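Local structure of oxidoreductase (Azotobacter vinelandii, 7D5M) at residues Pro116-Leu121 and Glu368-Val373; Lys224-Ser229 and Glu374-Ser379. The protein binds NAD+ through a Rossmann fold and, as an inositol dehydrogenase homolog of the Gfo/Idh/MocA family, is probably an NAD-dependent sugar or polyol oxidoreductase. One frame throughout, in Å; residues are numbered along the deposited sequence.

Interaction 1: residues Pro116-Leu121 and Glu368-Val373; sequences PLCFTL and EGVRWV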
loop_
_atom_site.group_PDB
_atom_site.type_symbol
_atom_site.label_atom_id
_atom_site.label_comp_id
_atom_site.label_asym_id
_atom_site.label_seq_id
_atom_site.Cartn_x
_atom_site.Cartn_y
_atom_site.Cartn_z
ATOM N N PRO A 116 -8.917 30.360 -9.680
ATOM C CA PRO A 116 -7.839 31.132 -10.285
ATOM C C PRO A 116 -8.010 32.630 -10.024
ATOM O O PRO A 116 -9.101 33.085 -9.739
ATOM C CB PRO A 116 -8.031 30.807 -11.769
ATOM C CG PRO A 116 -9.535 30.770 -11.923
ATOM C CD PRO A 116 -10.047 30.201 -10.612
ATOM N N LEU A 117 -6.915 33.369 -10.132
ATOM C CA LEU A 117 -6.905 34.844 -10.026
ATOM C C LEU A 117 -8.017 35.421 -10.908
ATOM O O LEU A 117 -8.704 36.360 -10.473
ATOM C CB LEU A 117 -5.528 35.323 -10.486
ATOM C CG LEU A 117 -4.909 36.478 -9.716
ATOM C CD1 LEU A 117 -5.023 36.286 -8.208
ATOM C CD2 LEU A 117 -3.454 36.628 -10.126
ATOM N N CYS A 118 -8.155 34.898 -12.129
ATOM C CA CYS A 118 -9.054 35.454 -13.171
ATOM C C CYS A 118 -8.990 34.577 -14.429
ATOM O O CYS A 118 -8.239 33.574 -14.416
ATOM C CB CYS A 118 -8.661 36.888 -13.488
ATOM S SG CYS A 118 -6.893 37.055 -13.837
ATOM N N PHE A 119 -9.754 34.942 -15.462
ATOM C CA PHE A 119 -9.940 34.147 -16.706
ATOM C C PHE A 119 -8.754 34.336 -17.667
ATOM O O PHE A 119 -8.362 33.356 -18.327
ATOM C CB PHE A 119 -11.218 34.547 -17.454
ATOM C CG PHE A 119 -12.537 34.207 -16.806
ATOM C CD1 PHE A 119 -12.612 33.404 -15.684
ATOM C CD2 PHE A 119 -13.721 34.666 -17.367
ATOM C CE1 PHE A 119 -13.840 33.088 -15.122
ATOM C CE2 PHE A 119 -14.948 34.351 -16.799
ATOM C CZ PHE A 119 -15.001 33.558 -15.679
ATOM N N THR A 120 -8.223 35.560 -17.810
ATOM C CA THR A 120 -7.256 35.886 -18.895
ATOM C C THR A 120 -5.932 36.389 -18.324
ATOM O O THR A 120 -5.931 37.017 -17.251
ATOM C CB THR A 120 -7.801 36.920 -19.888
ATOM O OG1 THR A 120 -7.788 38.215 -19.288
ATOM C CG2 THR A 120 -9.194 36.602 -20.387
ATOM N N LEU A 121 -4.851 36.135 -19.050
ATOM C CA LEU A 121 -3.496 36.602 -18.686
ATOM C C LEU A 121 -3.489 38.135 -18.643
ATOM O O LEU A 121 -2.847 38.694 -17.739
ATOM C CB LEU A 121 -2.497 36.042 -19.699
ATOM C CG LEU A 121 -1.030 36.403 -19.473
ATOM C CD1 LEU A 121 -0.577 36.020 -18.075
ATOM C CD2 LEU A 121 -0.150 35.737 -20.523
ATOM N N GLU A 368 0.989 33.008 -13.023
ATOM C CA GLU A 368 1.534 31.822 -13.740
ATOM C C GLU A 368 0.432 30.777 -13.957
ATOM O O GLU A 368 0.410 30.193 -15.047
ATOM C CB GLU A 368 2.725 31.225 -12.992
ATOM C CG GLU A 368 3.969 32.071 -13.109
ATOM C CD GLU A 368 4.225 32.555 -14.529
ATOM O OE1 GLU A 368 4.324 31.688 -15.447
ATOM O OE2 GLU A 368 4.271 33.800 -14.728
ATOM N N GLY A 369 -0.438 30.555 -12.968
ATOM C CA GLY A 369 -1.580 29.625 -13.084
ATOM C C GLY A 369 -2.479 30.011 -14.247
ATOM O O GLY A 369 -2.903 29.133 -15.011
ATOM N N VAL A 370 -2.754 31.307 -14.389
ATOM C CA VAL A 370 -3.621 31.829 -15.479
ATOM C C VAL A 370 -2.877 31.670 -16.808
ATOM O O VAL A 370 -3.504 31.227 -17.772
ATOM C CB VAL A 370 -4.028 33.286 -15.212
ATOM C CG1 VAL A 370 -4.782 33.900 -16.389
ATOM C CG2 VAL A 370 -4.822 33.377 -13.931
ATOM N N ARG A 371 -1.597 32.030 -16.856
ATOM C CA ARG A 371 -0.761 31.883 -18.075
ATOM C C ARG A 371 -0.838 30.433 -18.558
ATOM O O ARG A 371 -1.082 30.202 -19.758
ATOM C CB ARG A 371 0.704 32.230 -17.818
ATOM C CG ARG A 371 1.548 32.211 -19.086
ATOM C CD ARG A 371 3.035 32.298 -18.822
ATOM N NE ARG A 371 3.359 33.300 -17.814
ATOM C CZ ARG A 371 3.368 34.604 -18.019
ATOM N NH1 ARG A 371 3.064 35.101 -19.207
ATOM N NH2 ARG A 371 3.666 35.417 -17.025
ATOM N N TRP A 372 -0.600 29.479 -17.665
ATOM C CA TRP A 372 -0.517 28.050 -18.062
ATOM C C TRP A 372 -1.849 27.602 -18.663
ATOM O O TRP A 372 -1.837 27.005 -19.744
ATOM C CB TRP A 372 -0.109 27.177 -16.881
ATOM C CG TRP A 372 0.041 25.720 -17.210
ATOM C CD1 TRP A 372 1.136 25.097 -17.733
ATOM C CD2 TRP A 372 -0.914 24.684 -16.934
ATOM N NE1 TRP A 372 0.915 23.749 -17.837
ATOM C CE2 TRP A 372 -0.337 23.466 -17.361
ATOM C CE3 TRP A 372 -2.201 24.665 -16.387
ATOM C CZ2 TRP A 372 -0.999 22.245 -17.224
ATOM C CZ3 TRP A 372 -2.861 23.460 -16.269
ATOM C CH2 TRP A 372 -2.264 22.266 -16.692
ATOM N N VAL A 373 -2.964 27.883 -17.990
ATOM C CA VAL A 373 -4.311 27.485 -18.482
ATOM C C VAL A 373 -4.511 28.110 -19.865
ATOM O O VAL A 373 -4.993 27.413 -20.767
ATOM C CB VAL A 373 -5.426 27.884 -17.500
ATOM C CG1 VAL A 373 -6.809 27.752 -18.132
ATOM C CG2 VAL A 373 -5.332 27.068 -16.224
HETATM O O HOH W 1 -6.405 31.128 -17.801
#

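Interaction 2: residues Lys224-Ser229 and Glu374-Ser379; sequences KRLMCS and ERCVQS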
loop_
_atom_site.group_PDB
_atom_site.type_symbol
_atom_site.label_atom_id
_atom_site.label_comp_id
_atom_site.label_asym_id
_atom_site.label_seq_id
_atom_site.Cartn_x
_atom_site.Cartn_y
_atom_site.Cartn_z
ATOM N N LYS A 224 9.520 26.030 -21.811
ATOM C CA LYS A 224 9.884 26.556 -23.153
ATOM C C LYS A 224 8.685 26.419 -24.099
ATOM O O LYS A 224 8.343 27.402 -24.799
ATOM C CB LYS A 224 11.100 25.807 -23.697
ATOM C CG LYS A 224 11.639 26.366 -25.005
ATOM C CD LYS A 224 12.432 25.377 -25.816
ATOM C CE LYS A 224 13.553 24.725 -25.038
ATOM N NZ LYS A 224 13.839 23.363 -25.542
ATOM N N ARG A 225 8.068 25.233 -24.145
ATOM C CA ARG A 225 6.928 24.940 -25.053
ATOM C C ARG A 225 5.975 23.981 -24.354
ATOM O O ARG A 225 6.439 23.237 -23.493
ATOM C CB ARG A 225 7.372 24.248 -26.343
ATOM C CG ARG A 225 8.428 24.990 -27.145
ATOM C CD ARG A 225 8.463 24.475 -28.573
ATOM N NE ARG A 225 8.710 23.037 -28.632
ATOM C CZ ARG A 225 8.442 22.252 -29.677
ATOM N NH1 ARG A 225 7.888 22.755 -30.769
ATOM N NH2 ARG A 225 8.721 20.961 -29.622
ATOM N N LEU A 226 4.704 23.976 -24.750
ATOM C CA LEU A 226 3.782 22.912 -24.306
ATOM C C LEU A 226 2.786 22.587 -25.413
ATOM O O LEU A 226 2.594 23.386 -26.346
ATOM C CB LEU A 226 3.100 23.279 -22.982
ATOM C CG LEU A 226 2.110 24.443 -22.949
ATOM C CD1 LEU A 226 0.779 24.099 -23.601
ATOM C CD2 LEU A 226 1.857 24.848 -21.500
ATOM N N MET A 227 2.197 21.410 -25.307
ATOM C CA MET A 227 1.002 21.044 -26.088
ATOM C C MET A 227 -0.050 20.524 -25.117
ATOM O O MET A 227 0.309 19.976 -24.041
ATOM C CB MET A 227 1.320 19.994 -27.150
ATOM C CG MET A 227 2.132 18.847 -26.623
ATOM S SD MET A 227 1.903 17.402 -27.657
ATOM C CE MET A 227 0.133 17.168 -27.457
ATOM N N CYS A 228 -1.309 20.717 -25.463
ATOM C CA CYS A 228 -2.438 20.253 -24.636
ATOM C C CYS A 228 -3.523 19.670 -25.535
ATOM O O CYS A 228 -3.987 20.350 -26.473
ATOM C CB CYS A 228 -2.982 21.366 -23.757
ATOM S SG CYS A 228 -4.407 20.845 -22.770
ATOM N N SER A 229 -3.899 18.435 -25.238
ATOM C CA SER A 229 -5.054 17.739 -25.832
ATOM C C SER A 229 -6.124 17.606 -24.745
ATOM O O SER A 229 -5.815 17.049 -23.677
ATOM C CB SER A 229 -4.611 16.422 -26.397
ATOM O OG SER A 229 -5.707 15.549 -26.509
ATOM N N GLU A 374 -4.164 29.389 -20.029
ATOM C CA GLU A 374 -4.438 30.111 -21.298
ATOM C C GLU A 374 -3.657 29.443 -22.439
ATOM O O GLU A 374 -4.265 29.218 -23.507
ATOM C CB GLU A 374 -4.125 31.598 -21.144
ATOM C CG GLU A 374 -4.533 32.428 -22.341
ATOM C CD GLU A 374 -4.650 33.911 -22.042
ATOM O OE1 GLU A 374 -3.911 34.687 -22.669
ATOM O OE2 GLU A 374 -5.465 34.282 -21.176
ATOM N N ARG A 375 -2.377 29.130 -22.229
ATOM C CA ARG A 375 -1.510 28.471 -23.243
ATOM C C ARG A 375 -2.066 27.081 -23.566
ATOM O O ARG A 375 -2.082 26.724 -24.759
ATOM C CB ARG A 375 -0.056 28.378 -22.779
ATOM C CG ARG A 375 0.666 29.713 -22.787
ATOM C CD ARG A 375 1.039 30.195 -24.181
ATOM N NE ARG A 375 1.525 31.558 -24.047
ATOM C CZ ARG A 375 0.751 32.647 -24.037
ATOM N NH1 ARG A 375 -0.558 32.547 -24.204
ATOM N NH2 ARG A 375 1.291 33.845 -23.878
ATOM N N CYS A 376 -2.486 26.319 -22.553
ATOM C CA CYS A 376 -3.079 24.966 -22.746
ATOM C C CYS A 376 -4.332 25.083 -23.622
ATOM O O CYS A 376 -4.471 24.303 -24.587
ATOM C CB CYS A 376 -3.416 24.295 -21.419
ATOM S SG CYS A 376 -1.953 23.715 -20.520
ATOM N N VAL A 377 -5.210 26.037 -23.326
ATOM C CA VAL A 377 -6.468 26.218 -24.103
ATOM C C VAL A 377 -6.090 26.589 -25.547
ATOM O O VAL A 377 -6.702 26.024 -26.475
ATOM C CB VAL A 377 -7.408 27.236 -23.435
ATOM C CG1 VAL A 377 -8.587 27.599 -24.331
ATOM C CG2 VAL A 377 -7.914 26.703 -22.099
ATOM N N GLN A 378 -5.085 27.451 -25.736
ATOM C CA GLN A 378 -4.611 27.882 -27.081
ATOM C C GLN A 378 -4.139 26.657 -27.874
ATOM O O GLN A 378 -4.560 26.517 -29.038
ATOM C CB GLN A 378 -3.522 28.948 -26.961
ATOM C CG GLN A 378 -4.101 30.301 -26.576
ATOM C CD GLN A 378 -3.067 31.356 -26.261
ATOM O OE1 GLN A 378 -1.870 31.090 -26.161
ATOM N NE2 GLN A 378 -3.536 32.585 -26.108
ATOM N N SER A 379 -3.325 25.794 -27.265
ATOM C CA SER A 379 -2.819 24.564 -27.924
ATOM C C SER A 379 -3.993 23.640 -28.262
ATOM O O SER A 379 -4.047 23.149 -29.418
ATOM C CB SER A 379 -1.783 23.862 -27.085
ATOM O OG SER A 379 -1.493 22.571 -27.606
#

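Interaction 1: residues Pro116-Leu121 and Glu368-Val373
Val370 of helix 363-381 pushes its two methyl groups into the bend of the loop Pro116-Leu121. From CB the side chain forks. CG1 is anti to the backbone N (chi1 173°) and meets backbone, lying 3.4 Å from Thr120 C and 3.5 Å from Leu121 N. CG2 rests 3.5 Å from Cys118 O and 4.0 Å from Leu117 CB, with the sulfur of Cys118 a little farther off. The two methyls thus divide the loop, CG1 on the Thr120-Leu121 peptide and CG2 on Leu117 and Cys118. Thr120 OG1, at the N-cap of helix 121-133, is hydrogen-bonded to Glu123 N. No direct hydrogen bond joins the two segments. A water bridges them instead, donating to Phe119 O at 3.0 Å and to Val370 O at 2.9 Å.

Leu121 packs on Arg371. Leu121 CD2 lies 3.5 Å from Arg371 NH1, and CD1 sits over one face of the guanidinium, offset toward its rim. The Arg371 chain is bent at chi3 (-44°), and its guanidinium grips Glu368 side-on. NE goes to OE1, and NH2 goes to OE2 at 2.9 Å, both nearly in the guanidinium plane. An alanine in place of Arg371 would probably leave the Glu368 carboxylate without this partner and open a gap beside the Leu121 methyls.

The contact joins a loop of the Rossmann domain to a helix of the C-terminal domain. Van der Waals contact with Val370 and one bridging water hold the loop. The charge of Arg371 is spent largely on Glu368 of its own helix, so it offers Leu121 a guanidinium face and aliphatic carbons.

Interaction 2: residues Lys224-Ser229 and Glu374-Ser379
Cys228 N donates a hydrogen bond to Ser379 OG across the contact, 2.8 Å long with an N-H...O angle of 159°. The serine hydroxyl is anti to its own backbone N (chi1 169°), which turns it to the strand. It also packs on Met227 CA at 3.3 Å. A second partner, Val385 O, bonds the same hydroxyl, so this buried oxygen links the strand to the chain segment that follows the helix.

Beside this bond two cysteines pack together. Cys228 CB lies 3.8 Å from Cys376 CB and 3.4 Å from Cys376 O. Cys228 SG also faces Cys376 CB at 3.8 Å. The two side chains pack without a disulfide. Leu226 lies two residues back on the same face of the strand. Its CD1 meets Cys376 CA at 4.0 Å, and its CD2 meets Cys376 SG at 4.1 Å. The same CD2 also touches the CB of Arg375.

The tip of Arg375 leads away from the strand, and a second shell positions it. There NE bonds to Tyr389 O, and NH1 makes a weak bond to Gln378 OE1.

Segments 374-379 and 224-229 cross at -62°, with their axes 6.5 Å apart at the closest. Strand 223-231 lies between strands 243-250 and 387-388 in the mixed sheet of the C-terminal domain. Thr246 of strand 243-250 and Leu203 of helix 202-217 pack against both cysteines. On the other side of the strand, Met227 meets Met227 of a second subunit. At this strand, then, helices 363-381 and 202-217 lie on one face and the second subunit on the other.

How the interactions relate
Both interactions use helix 363-381, in successive segments, and their centres lie about 13 Å apart. Interaction 1 ties the helix to the Rossmann domain; interaction 2 lays its C-terminal part on the sheet of the other domain. They touch directly. Glu374 OE2 of 374-379 probably accepts a hydrogen bond from Leu121 N at 2.9 Å, near the start of helix 121-133. Trp372 CD1 packs on Leu226 CD2 at 3.8 Å. Interaction 1 is the one near the cofactor: the Phe119 side chain is about 8 Å from the bound NAD, and Pro116 O bonds to NAD-binding His97. Interaction 2 lies away from the NAD pocket.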